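Local coordinates for deoxyribodipyrimidine photo-lyase (Oryza sativa Japonica Group, PDB 3UMV), which uses light energy and a bound FAD to split UV-induced cyclobutane pyrimidine dimers in DNA back into single pyrimidines, at residues P376-N379 against A380-E384; D473-I476 against S477-K480. All blocks are in the same frame, centred on the assembly; numbering follows the deposited sequence.

Interaction 1 of 2, residues P376-N379 against A380-E384. With URE (urea), chain J.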
# COMPACT_ATOMS: atom_id res chain seq x y z
N PRO A 376 -9.46 -8.65 -26.64
CA PRO A 376 -9.05 -9.82 -25.86
C PRO A 376 -7.85 -9.55 -24.97
O PRO A 376 -7.70 -10.23 -23.96
CB PRO A 376 -8.69 -10.85 -26.94
CG PRO A 376 -8.33 -10.03 -28.12
CD PRO A 376 -9.22 -8.83 -28.08
N LEU A 377 -7.01 -8.59 -25.34
CA LEU A 377 -5.89 -8.18 -24.51
C LEU A 377 -6.41 -7.51 -23.22
O LEU A 377 -5.95 -7.83 -22.13
CB LEU A 377 -4.96 -7.25 -25.28
CG LEU A 377 -3.78 -6.72 -24.45
CD1 LEU A 377 -2.96 -7.87 -23.83
CD2 LEU A 377 -2.90 -5.83 -25.31
N TRP A 378 -7.40 -6.63 -23.36
CA TRP A 378 -7.98 -5.99 -22.19
C TRP A 378 -8.68 -7.01 -21.31
O TRP A 378 -8.49 -7.05 -20.10
CB TRP A 378 -8.96 -4.88 -22.59
CG TRP A 378 -9.32 -4.06 -21.39
CD1 TRP A 378 -8.67 -2.93 -20.94
CD2 TRP A 378 -10.34 -4.35 -20.41
NE1 TRP A 378 -9.25 -2.49 -19.78
CE2 TRP A 378 -10.28 -3.33 -19.43
CE3 TRP A 378 -11.31 -5.36 -20.29
CZ2 TRP A 378 -11.13 -3.30 -18.32
CZ3 TRP A 378 -12.18 -5.31 -19.20
CH2 TRP A 378 -12.08 -4.29 -18.23
N ASN A 379 -9.48 -7.87 -21.94
CA ASN A 379 -10.14 -8.93 -21.19
C ASN A 379 -9.16 -9.75 -20.37
O ASN A 379 -9.45 -10.09 -19.23
CB ASN A 379 -10.92 -9.86 -22.12
CG ASN A 379 -12.12 -9.20 -22.77
OD1 ASN A 379 -12.65 -9.72 -23.76
ND2 ASN A 379 -12.56 -8.06 -22.24
N ALA A 380 -8.01 -10.08 -20.96
CA ALA A 380 -6.98 -10.86 -20.28
C ALA A 380 -6.45 -10.13 -19.05
O ALA A 380 -6.27 -10.73 -18.00
CB ALA A 380 -5.81 -11.23 -21.26
N SER A 381 -6.21 -8.83 -19.19
CA SER A 381 -5.70 -8.05 -18.07
C SER A 381 -6.72 -8.00 -16.94
O SER A 381 -6.37 -8.17 -15.77
CB SER A 381 -5.28 -6.65 -18.51
OG SER A 381 -6.37 -5.83 -18.87
N GLN A 382 -8.00 -7.84 -17.29
CA GLN A 382 -9.05 -7.86 -16.28
C GLN A 382 -9.15 -9.21 -15.57
O GLN A 382 -9.29 -9.26 -14.35
CB GLN A 382 -10.39 -7.45 -16.90
CG GLN A 382 -11.58 -7.59 -15.97
CD GLN A 382 -11.58 -6.59 -14.83
OE1 GLN A 382 -10.94 -5.54 -14.90
NE2 GLN A 382 -12.32 -6.91 -13.77
N LEU A 383 -9.04 -10.31 -16.32
CA LEU A 383 -9.13 -11.64 -15.73
C LEU A 383 -7.92 -11.97 -14.87
O LEU A 383 -8.04 -12.71 -13.89
CB LEU A 383 -9.30 -12.71 -16.81
CG LEU A 383 -10.65 -12.64 -17.52
CD1 LEU A 383 -10.64 -13.47 -18.80
CD2 LEU A 383 -11.79 -13.06 -16.60
N GLU A 384 -6.75 -11.43 -15.23
CA GLU A 384 -5.56 -11.67 -14.43
C GLU A 384 -5.81 -11.07 -13.05
O GLU A 384 -5.59 -11.72 -12.05
CB GLU A 384 -4.30 -11.08 -15.08
CG GLU A 384 -3.01 -11.47 -14.33
CD GLU A 384 -1.75 -10.87 -14.93
OE1 GLU A 384 -0.69 -11.52 -14.81
OE2 GLU A 384 -1.79 -9.76 -15.51
C URE J . 2.15 -10.47 -12.29
O URE J . 0.98 -10.31 -12.65
N1 URE J . 3.05 -10.93 -13.13
N2 URE J . 2.47 -10.33 -11.03
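The side chains of W378 and Q382, one helical turn apart, run alongside each other, and their meeting is mainly apolar. Q382 CB sits over one face of the indole, 4.0 Å from the centroid of the six-membered ring, a CH-pi contact whose nearest ring atom is W378 CZ3. The glutamine chain then bends at its second torsion and runs on along the ring, bringing OE1 to 3.7 Å from W378 CH2 with the amide plane only 12° from the ring plane.

Of the hydrogen bonds, four are the i to i+4 backbone links of a regular helix, from the amides of A380 to L383 to the carbonyls of P376 to N379. S381 OG, turned between its own backbone N and carbonyl carbon (chi1 70°), folds back and gives its proton to W378 O at 2.7 Å, in the carbonyl plane on a lone pair, while Q382 N reaches the same oxygen at 3.0 Å, nearly along the C=O axis. Two bonds thus grip this oxygen, and the buried serine hydroxyl is satisfied within its own helix.

The polar ends of the W378-Q382 pair are held from outside: Q382 OE1 accepts from W399 NE1, Q382 NE2 donates to E369 O, and W378 NE1 donates to W399 O. The two bonds to Q382 probably fix its amide's rotation; the third holds the indole. W378, W399 and W406 are predicted to pass electrons as tryptophanyl radicals, and Q382 braces the first by its CB and the second by its amide. E384 OE1 comes within 3.0 Å of the urea O.

Helix 376-388 packs against helix 393-405, whose W399 ring meets that of W378 at about 10° between planes, and against helix 472-489, with helix 463-469 against P376 and L377.

Interaction 2 of 2, residues D473-I476 against S477-K480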
# COMPACT_ATOMS: atom_id res chain seq x y z
N ASP A 473 -0.43 -12.64 -27.71
CA ASP A 473 -1.16 -13.90 -27.71
C ASP A 473 -0.70 -14.83 -26.60
O ASP A 473 -1.50 -15.57 -26.02
CB ASP A 473 -1.05 -14.59 -29.08
CG ASP A 473 -1.72 -13.80 -30.19
OD1 ASP A 473 -2.56 -12.93 -29.88
OD2 ASP A 473 -1.40 -14.05 -31.37
N ALA A 474 0.59 -14.78 -26.28
CA ALA A 474 1.13 -15.56 -25.18
C ALA A 474 0.55 -15.10 -23.84
O ALA A 474 0.20 -15.92 -23.00
CB ALA A 474 2.67 -15.51 -25.18
N TYR A 475 0.43 -13.79 -23.65
CA TYR A 475 -0.16 -13.27 -22.43
C TYR A 475 -1.61 -13.70 -22.32
O TYR A 475 -2.07 -14.13 -21.28
CB TYR A 475 -0.07 -11.74 -22.39
CG TYR A 475 -0.73 -11.12 -21.18
CD1 TYR A 475 -1.91 -10.39 -21.31
CD2 TYR A 475 -0.18 -11.25 -19.91
CE1 TYR A 475 -2.51 -9.80 -20.23
CE2 TYR A 475 -0.78 -10.66 -18.81
CZ TYR A 475 -1.95 -9.94 -18.98
OH TYR A 475 -2.57 -9.34 -17.92
N ILE A 476 -2.33 -13.58 -23.43
CA ILE A 476 -3.72 -13.99 -23.46
C ILE A 476 -3.89 -15.46 -23.10
O ILE A 476 -4.74 -15.79 -22.26
CB ILE A 476 -4.36 -13.66 -24.81
CG1 ILE A 476 -4.50 -12.14 -24.94
CG2 ILE A 476 -5.73 -14.32 -24.92
CD1 ILE A 476 -4.78 -11.69 -26.35
N SER A 477 -3.07 -16.33 -23.70
CA SER A 477 -3.07 -17.77 -23.41
C SER A 477 -2.78 -18.07 -21.94
O SER A 477 -3.43 -18.92 -21.33
CB SER A 477 -2.03 -18.50 -24.27
OG SER A 477 -2.37 -18.42 -25.64
N TYR A 478 -1.76 -17.39 -21.41
CA TYR A 478 -1.36 -17.50 -20.01
C TYR A 478 -2.49 -17.13 -19.05
O TYR A 478 -2.73 -17.82 -18.06
CB TYR A 478 -0.14 -16.62 -19.77
CG TYR A 478 0.09 -16.23 -18.33
CD1 TYR A 478 -0.32 -14.99 -17.86
CD2 TYR A 478 0.72 -17.09 -17.45
CE1 TYR A 478 -0.11 -14.62 -16.54
CE2 TYR A 478 0.93 -16.74 -16.14
CZ TYR A 478 0.52 -15.51 -15.69
OH TYR A 478 0.74 -15.18 -14.37
N VAL A 479 -3.21 -16.05 -19.33
CA VAL A 479 -4.33 -15.69 -18.48
C VAL A 479 -5.49 -16.69 -18.60
O VAL A 479 -6.10 -17.07 -17.61
CB VAL A 479 -4.85 -14.27 -18.72
CG1 VAL A 479 -6.05 -14.00 -17.84
CG2 VAL A 479 -3.75 -13.24 -18.43
N LYS A 480 -5.78 -17.13 -19.83
CA LYS A 480 -6.80 -18.15 -20.05
C LYS A 480 -6.55 -19.36 -19.15
O LYS A 480 -7.46 -19.86 -18.49
CB LYS A 480 -6.84 -18.57 -21.52
CG LYS A 480 -8.02 -19.46 -21.88
CD LYS A 480 -7.64 -20.49 -22.93
CE LYS A 480 -7.03 -19.84 -24.17
NZ LYS A 480 -6.56 -20.85 -25.17
O HOH W 1 -3.71 -16.46 -27.28
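The Y475 ring carries V479 CG2 over one face, 4.0 Å from the ring centroid and 18° off its normal, displaced toward the phenolic end so that CZ is the closest ring atom, at 3.8 Å. Y478 approaches the same ring obliquely, with CD1 4.3 Å from Y475 CD2. At the edge of the Y478 ring, near its plane, lies Y475 O. The CH-pi contact depends on both side chains: Y475 has CG opposite its backbone N (chi1 177°), leaning the ring toward the next turn, and V479 sets CG2 opposite its carbonyl carbon, reaching back to meet it.

Y475 OH is hydrogen-bonded to E384 OE2 on helix 376-388. A leucine in place of Y475 would probably leave that carboxylate oxygen without its phenolic mate and strip V479 CG2 of its aromatic face.

Four backbone bonds, from the amides of S477, Y478, V479 and K480 to the carbonyls of D473, A474, Y475 and I476, hold the turn together at 2.9-3.0 Å. D473 O also accepts a water proton at 2.7 Å, and this water is hydrogen-bonded to S477 OG as well, bridging the two residues.

An aromatic ring covered on one face by the methyl of the residue four places on is an i to i+4 contact of a regular alpha-helix, and here it lies on the face of helix 472-489 that packs against helix 376-388.

In the fold
Interactions 1 and 2 are single-helix contacts on neighbouring helices, their centres about 9 Å apart, and they touch directly. The polar link is the hydrogen bond of 2.6 Å between E384 OE2 and Y475 OH; beside it, V479 CG1 packs 3.3 Å from A380 O and Y478 CE1 3.6 Å from E384 OE1. E384 also helps line the urea pocket, and the side chain of Y478 comes within about 5 Å of the urea. In interaction 1 the W378 side chain meets W399 and W406 directly and lies about 9 Å from FAD; in interaction 2 the side chain of Y475 is about 8 Å from that of W399.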